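PDB 1YB4: tartronic semialdehyde reductase from Salmonella typhimurium, which catalyses the reversible reduction of tartronate semialdehyde (2-hydroxy-3-oxopropanoate) to (R)-glycerate, with NADH or NADPH as the hydride donor. Local coordinates for residues 170-173 / 174-178; 236-239 / 240-244; 254-257 / 258-261. All coordinates share one frame; numbering follows the deposited sequence.

Contact 1 of 3, residues 170-173 / 174-178; sequences TCKV and ANQII
Lys172 O takes the backbone N of Gln176 at 3.0 Å, with an N-H...O angle of 165°. With CG beside the backbone N (chi1 -62°) and the chain bent at chi2, Gln176 lies back over this oxygen, its CG 3.5 Å from Lys172 O. Above this turn the two long side chains pass each other at a slant: Lys172 CE lies 3.9 Å from Gln176 CG. The lysine chain is bent at chi2 and chi4, and its NZ is hydrogen-bonded to Ser97 OG and Val122 O of the Rossmann-type domain. These turns belong to helix 167-195, the long helix that follows the last strand of the cofactor domain, as in other members of the 3-hydroxyisobutyrate dehydrogenase family; Lys172 is the predicted active-site residue of the enzyme. Gln176 NE2 makes a weak hydrogen bond to Asp241 OD2.

On another side of the helix the contact is apolar. Val173 CG1 stands anti to its own N (chi1 173°) and meets Ile177 CD1 at 4.2 Å, while Ile177 N bonds to Val173 O at 3.0 Å. Both side chains also touch Ala245 of helix 235-251, and Val173 packs on Phe192 of a second subunit. One turn earlier, Ala174 N bonds to Thr170 O at 3.1 Å, and Ala174 CB rests 3.5 Å from that same Thr170 O.

Contact 2 of 3, residues 236-239 / 240-244; sequences ALHQ and KDLNL
Residues 236-239 and 240-244 are successive turns of helix 235-251, an alpha-helix of the C-terminal domain, joined by i to i+4 backbone bonds. Lys240 N reaches Ala236 O at 3.2 Å, and Leu242 N reaches His238 O at 2.9 Å. Between them Asp241 N bonds to Leu237 O, with an N-H...O angle of 163°. The next bond, from Asn243 N to Gln239 O, is weak, and Gln239 O also accepts Gln263 NE2 from helix 257-271.

His238 and Leu242 make the main side-chain contact. Leu242 CG, set beside its own backbone N (chi1 -69°), sits over the preceding turn, 3.2 Å from His238 O. From there Leu242 CG approaches the imidazole obliquely, 4.0 Å from His238 CD2, with Leu242 CD2 also near His238 CD2 and NE2. The ring itself is held from outside: NE2 is hydrogen-bonded to Gln176 O of helix 167-195 and ND1 to His279 ND1, while Phe233 meets it edge-to-face. With both nitrogens engaged, the ring has little freedom to turn, and it joins helix 235-251 to helix 167-195.

Lys240 and Asp241 occupy another side of the helix. The lysine runs back past the preceding turn, where Lys240 CE is 4.4 Å from Leu237 CD2. Bends at chi2 and chi3 fold it round toward Asp241, whose side chain is about 5 Å from that of Lys172, the predicted active-site residue. Lys240 NZ forms a salt bridge with Asp241 OD1 at 3.2 Å, while OD2 turns to helix 167-195; NZ approaches OD1 from above the carboxylate plane, 49° out of it.

Contact 3 of 3, residues 254-257 / 258-261; sequences LNLP and NTAT
Pro257 and Leu256 meet the first turn of helix 257-271 where the chain enters it from an extended loop, with Leu256 at the N-cap position and Pro257 as the first helical residue. Proline suits this place, because a first-turn residue has no earlier carbonyl within the helix to which an N-H would be given. Its ring, at the start of the helix, sits beside the Asn258 amide, with Pro257 CG 3.3 Å from Asn258 N. That amide is turned to a neighbour: it is hydrogen-bonded to Glu188 OE2 of a second subunit, whose side chain also packs on Pro257.

The carbonyl of Leu256 starts the helical bonding. Ala260 N donates a hydrogen bond to Leu256 O at 2.9 Å, with an N-H...O angle of 154°, and Ala260 CB closes in on the same oxygen, 3.3 Å from Leu256 O. The leucine side chain makes its own contact across the turn, Leu256 CB lying 3.8 Å from Thr259 CB, and it packs on Ile177 of helix 167-195 and Ala249 of helix 235-251. Thr259 OG1 is hydrogen-bonded to Glu188 OE1 of the second subunit, so both carboxylate oxygens of that glutamate are bound at this helix start. The backbone N of Leu256 bonds to Glu264 OE1 of a third subunit, which makes the turn a meeting point of three chains.

With CG beside its own backbone N (chi1 -73°), Asn258 brings its OD1 to 3.9 Å from Pro257 C. The next carbonyl after Leu256, Pro257 O, accepts Thr261 N at 3.0 Å with an N-H...O angle of 165°, and Thr261 OG1 stands 3.1 Å from Pro257 O.

Overall arrangement
The three contacts follow one another along the chain in the all-helical C-terminal part: contact 1 on helix 167-195, contact 2 on helix 235-251, contact 3 where helix 257-271 begins. Their centres lie about 11 Å (1 and 2), 13 Å (1 and 3) and 14 Å (2 and 3) apart, and each pair touches. Gln176 joins contacts 1 and 2, Ile177 packs on Leu256 and Thr259 of contact 3, and Leu242 reaches Thr259. Contact 1 reaches the Rossmann-type domain through the predicted active-site Lys172 and, like contact 3, touches the second subunit; contact 3 meets the third as well, so the helices place the probable active site close to subunit contacts of the four-chain assembly.

Contact 1 of 3, residues 170-173 / 174-178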
loop_
_atom_site.group_PDB
_atom_site.type_symbol
_atom_site.label_atom_id
_atom_site.label_comp_id
_atom_site.label_asym_id
_atom_site.label_seq_id
_atom_site.Cartn_x
_atom_site.Cartn_y
_atom_site.Cartn_z
ATOM N N THR A 170 1.935 20.317 14.129
ATOM C CA THR A 170 1.614 18.914 14.199
ATOM C C THR A 170 0.116 18.705 14.039
ATOM O O THR A 170 -0.323 17.699 13.457
ATOM C CB THR A 170 2.083 18.313 15.517
ATOM O OG1 THR A 170 3.515 18.350 15.573
ATOM C CG2 THR A 170 1.572 16.869 15.651
ATOM N N CYS A 171 -0.668 19.662 14.532
ATOM C CA CYS A 171 -2.122 19.558 14.452
ATOM C C CYS A 171 -2.594 19.718 13.008
ATOM O O CYS A 171 -3.490 19.013 12.549
ATOM C CB CYS A 171 -2.769 20.614 15.339
ATOM S SG CYS A 171 -4.537 20.367 15.588
ATOM N N LYS A 172 -1.985 20.649 12.285
ATOM C CA LYS A 172 -2.354 20.859 10.895
ATOM C C LYS A 172 -2.036 19.604 10.070
ATOM O O LYS A 172 -2.868 19.155 9.290
ATOM C CB LYS A 172 -1.601 22.064 10.322
ATOM C CG LYS A 172 -1.840 22.317 8.832
ATOM C CD LYS A 172 -3.296 22.615 8.541
ATOM C CE LYS A 172 -3.519 22.870 7.059
ATOM N NZ LYS A 172 -2.581 23.916 6.550
ATOM N N VAL A 173 -0.841 19.037 10.241
ATOM C CA VAL A 173 -0.463 17.853 9.467
ATOM C C VAL A 173 -1.451 16.732 9.694
ATOM O O VAL A 173 -1.867 16.064 8.745
ATOM C CB VAL A 173 0.949 17.346 9.825
ATOM C CG1 VAL A 173 1.226 16.023 9.122
ATOM C CG2 VAL A 173 1.979 18.357 9.397
ATOM N N ALA A 174 -1.829 16.540 10.957
ATOM C CA ALA A 174 -2.782 15.499 11.336
ATOM C C ALA A 174 -4.115 15.715 10.620
ATOM O O ALA A 174 -4.759 14.763 10.186
ATOM C CB ALA A 174 -2.980 15.497 12.853
ATOM N N ASN A 175 -4.513 16.977 10.502
ATOM C CA ASN A 175 -5.749 17.349 9.823
ATOM C C ASN A 175 -5.663 16.912 8.351
ATOM O O ASN A 175 -6.553 16.220 7.832
ATOM C CB ASN A 175 -5.957 18.877 9.921
ATOM C CG ASN A 175 -7.325 19.336 9.391
ATOM O OD1 ASN A 175 -7.510 19.565 8.189
ATOM N ND2 ASN A 175 -8.291 19.464 10.296
ATOM N N GLN A 176 -4.576 17.292 7.688
ATOM C CA GLN A 176 -4.395 16.959 6.277
ATOM C C GLN A 176 -4.297 15.476 5.973
ATOM O O GLN A 176 -4.703 15.040 4.899
ATOM C CB GLN A 176 -3.190 17.714 5.729
ATOM C CG GLN A 176 -3.383 19.219 5.788
ATOM C CD GLN A 176 -4.726 19.650 5.206
ATOM O OE1 GLN A 176 -5.711 19.841 5.929
ATOM N NE2 GLN A 176 -4.774 19.780 3.896
ATOM N N ILE A 177 -3.778 14.692 6.914
ATOM C CA ILE A 177 -3.702 13.246 6.702
ATOM C C ILE A 177 -5.115 12.656 6.662
ATOM O O ILE A 177 -5.461 11.912 5.751
ATOM C CB ILE A 177 -2.928 12.527 7.834
ATOM C CG1 ILE A 177 -1.431 12.779 7.708
ATOM C CG2 ILE A 177 -3.199 11.047 7.781
ATOM C CD1 ILE A 177 -0.636 12.234 8.876
ATOM N N ILE A 178 -5.929 12.998 7.654
ATOM C CA ILE A 178 -7.284 12.485 7.740
ATOM C C ILE A 178 -8.151 12.972 6.599
ATOM O O ILE A 178 -8.962 12.216 6.086
ATOM C CB ILE A 178 -7.925 12.857 9.089
ATOM C CG1 ILE A 178 -7.327 11.960 10.185
ATOM C CG2 ILE A 178 -9.451 12.757 9.013
ATOM C CD1 ILE A 178 -7.919 12.135 11.566
#

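Contact 2 of 3, residues 236-239 / 240-244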
loop_
_atom_site.group_PDB
_atom_site.type_symbol
_atom_site.label_atom_id
_atom_site.label_comp_id
_atom_site.label_asym_id
_atom_site.label_seq_id
_atom_site.Cartn_x
_atom_site.Cartn_y
_atom_site.Cartn_z
ATOM N N ALA A 236 -2.740 19.800 -5.941
ATOM C CA ALA A 236 -1.331 20.196 -5.843
ATOM C C ALA A 236 -1.003 20.686 -4.429
ATOM O O ALA A 236 0.098 20.481 -3.924
ATOM C CB ALA A 236 -1.017 21.283 -6.846
ATOM N N LEU A 237 -1.967 21.337 -3.796
ATOM C CA LEU A 237 -1.798 21.840 -2.445
ATOM C C LEU A 237 -1.787 20.703 -1.413
ATOM O O LEU A 237 -0.904 20.623 -0.544
ATOM C CB LEU A 237 -2.922 22.826 -2.140
ATOM C CG LEU A 237 -2.468 24.270 -2.293
ATOM C CD1 LEU A 237 -3.624 25.144 -2.775
ATOM C CD2 LEU A 237 -1.903 24.746 -0.940
ATOM N N HIS A 238 -2.778 19.823 -1.503
ATOM C CA HIS A 238 -2.833 18.706 -0.583
ATOM C C HIS A 238 -1.595 17.829 -0.810
ATOM O O HIS A 238 -1.194 17.068 0.078
ATOM C CB HIS A 238 -4.129 17.897 -0.778
ATOM C CG HIS A 238 -4.621 17.249 0.477
ATOM N ND1 HIS A 238 -5.930 16.844 0.643
ATOM C CD2 HIS A 238 -3.983 16.947 1.633
ATOM C CE1 HIS A 238 -6.075 16.322 1.849
ATOM N NE2 HIS A 238 -4.907 16.373 2.470
ATOM N N GLN A 239 -0.984 17.942 -1.991
ATOM C CA GLN A 239 0.229 17.167 -2.287
ATOM C C GLN A 239 1.381 17.705 -1.441
ATOM O O GLN A 239 2.076 16.948 -0.764
ATOM C CB GLN A 239 0.595 17.252 -3.775
ATOM C CG GLN A 239 -0.276 16.412 -4.698
ATOM C CD GLN A 239 0.520 15.405 -5.514
ATOM O OE1 GLN A 239 1.003 14.405 -4.983
ATOM N NE2 GLN A 239 0.670 15.670 -6.809
ATOM N N LYS A 240 1.568 19.021 -1.487
ATOM C CA LYS A 240 2.615 19.666 -0.714
ATOM C C LYS A 240 2.397 19.317 0.771
ATOM O O LYS A 240 3.352 19.010 1.492
ATOM C CB LYS A 240 2.572 21.188 -0.954
ATOM C CG LYS A 240 3.645 22.039 -0.232
ATOM C CD LYS A 240 3.162 22.607 1.124
ATOM C CE LYS A 240 1.821 23.349 0.990
ATOM N NZ LYS A 240 1.309 23.921 2.277
ATOM N N ASP A 241 1.143 19.340 1.226
ATOM C CA ASP A 241 0.871 19.002 2.619
ATOM C C ASP A 241 1.226 17.548 2.956
ATOM O O ASP A 241 1.913 17.299 3.946
ATOM C CB ASP A 241 -0.597 19.271 2.979
ATOM C CG ASP A 241 -0.879 20.744 3.203
ATOM O OD1 ASP A 241 0.008 21.435 3.755
ATOM O OD2 ASP A 241 -1.987 21.200 2.840
ATOM N N LEU A 242 0.765 16.592 2.150
ATOM C CA LEU A 242 1.079 15.194 2.424
ATOM C C LEU A 242 2.581 14.977 2.414
ATOM O O LEU A 242 3.073 14.020 2.988
ATOM C CB LEU A 242 0.410 14.260 1.416
ATOM C CG LEU A 242 -1.116 14.170 1.532
ATOM C CD1 LEU A 242 -1.607 12.999 0.669
ATOM C CD2 LEU A 242 -1.534 13.981 2.999
ATOM N N ASN A 243 3.315 15.884 1.779
ATOM C CA ASN A 243 4.768 15.760 1.746
ATOM C C ASN A 243 5.343 16.129 3.117
ATOM O O ASN A 243 6.371 15.575 3.538
ATOM C CB ASN A 243 5.381 16.646 0.665
ATOM C CG ASN A 243 6.825 16.269 0.363
ATOM O OD1 ASN A 243 7.692 17.134 0.261
ATOM N ND2 ASN A 243 7.090 14.969 0.221
ATOM N N LEU A 244 4.691 17.057 3.820
ATOM C CA LEU A 244 5.140 17.418 5.161
ATOM C C LEU A 244 4.952 16.208 6.055
ATOM O O LEU A 244 5.856 15.821 6.786
ATOM C CB LEU A 244 4.322 18.570 5.709
ATOM C CG LEU A 244 4.802 19.933 5.253
ATOM C CD1 LEU A 244 3.794 20.992 5.662
ATOM C CD2 LEU A 244 6.172 20.189 5.864
#

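Contact 3 of 3, residues 254-257 / 258-261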
loop_
_atom_site.group_PDB
_atom_site.type_symbol
_atom_site.label_atom_id
_atom_site.label_comp_id
_atom_site.label_asym_id
_atom_site.label_seq_id
_atom_site.Cartn_x
_atom_site.Cartn_y
_atom_site.Cartn_z
ATOM N N LEU A 254 7.874 6.973 11.336
ATOM C CA LEU A 254 6.484 6.489 11.409
ATOM C C LEU A 254 6.133 5.798 10.096
ATOM O O LEU A 254 6.504 6.277 9.025
ATOM C CB LEU A 254 5.497 7.644 11.599
ATOM C CG LEU A 254 5.453 8.385 12.930
ATOM C CD1 LEU A 254 4.794 9.747 12.745
ATOM C CD2 LEU A 254 4.706 7.559 13.943
ATOM N N ASN A 255 5.419 4.677 10.180
ATOM C CA ASN A 255 4.986 3.944 8.994
ATOM C C ASN A 255 3.558 4.412 8.717
ATOM O O ASN A 255 2.622 3.950 9.370
ATOM C CB ASN A 255 4.982 2.432 9.270
ATOM C CG ASN A 255 4.656 1.587 8.021
ATOM O OD1 ASN A 255 3.880 1.990 7.151
ATOM N ND2 ASN A 255 5.236 0.396 7.958
ATOM N N LEU A 256 3.388 5.339 7.775
ATOM C CA LEU A 256 2.054 5.840 7.423
ATOM C C LEU A 256 1.770 5.255 6.058
ATOM O O LEU A 256 1.953 5.914 5.021
ATOM C CB LEU A 256 2.043 7.367 7.354
ATOM C CG LEU A 256 2.453 8.088 8.640
ATOM C CD1 LEU A 256 2.420 9.597 8.419
ATOM C CD2 LEU A 256 1.511 7.690 9.780
ATOM N N PRO A 257 1.296 4.008 6.037
ATOM C CA PRO A 257 1.012 3.348 4.769
ATOM C C PRO A 257 -0.064 3.974 3.909
ATOM O O PRO A 257 0.163 4.209 2.729
ATOM C CB PRO A 257 0.702 1.915 5.193
ATOM C CG PRO A 257 0.068 2.109 6.549
ATOM C CD PRO A 257 0.919 3.163 7.184
ATOM N N ASN A 258 -1.232 4.262 4.457
ATOM C CA ASN A 258 -2.255 4.847 3.594
ATOM C C ASN A 258 -1.973 6.307 3.210
ATOM O O ASN A 258 -2.389 6.766 2.153
ATOM C CB ASN A 258 -3.654 4.651 4.198
ATOM C CG ASN A 258 -4.132 3.194 4.084
ATOM O OD1 ASN A 258 -3.541 2.384 3.350
ATOM N ND2 ASN A 258 -5.199 2.862 4.795
ATOM N N THR A 259 -1.245 7.039 4.038
ATOM C CA THR A 259 -0.904 8.404 3.666
ATOM C C THR A 259 0.090 8.267 2.499
ATOM O O THR A 259 -0.006 8.974 1.500
ATOM C CB THR A 259 -0.240 9.166 4.846
ATOM O OG1 THR A 259 -1.144 9.201 5.965
ATOM C CG2 THR A 259 0.106 10.599 4.452
ATOM N N ALA A 260 1.027 7.327 2.614
ATOM C CA ALA A 260 2.007 7.121 1.556
ATOM C C ALA A 260 1.277 6.844 0.246
ATOM O O ALA A 260 1.572 7.472 -0.776
ATOM C CB ALA A 260 2.932 5.965 1.895
ATOM N N THR A 261 0.324 5.915 0.280
ATOM C CA THR A 261 -0.446 5.579 -0.912
ATOM C C THR A 261 -1.230 6.773 -1.425
ATOM O O THR A 261 -1.234 7.034 -2.616
ATOM C CB THR A 261 -1.463 4.447 -0.659
ATOM O OG1 THR A 261 -0.791 3.301 -0.119
ATOM C CG2 THR A 261 -2.153 4.055 -1.970
#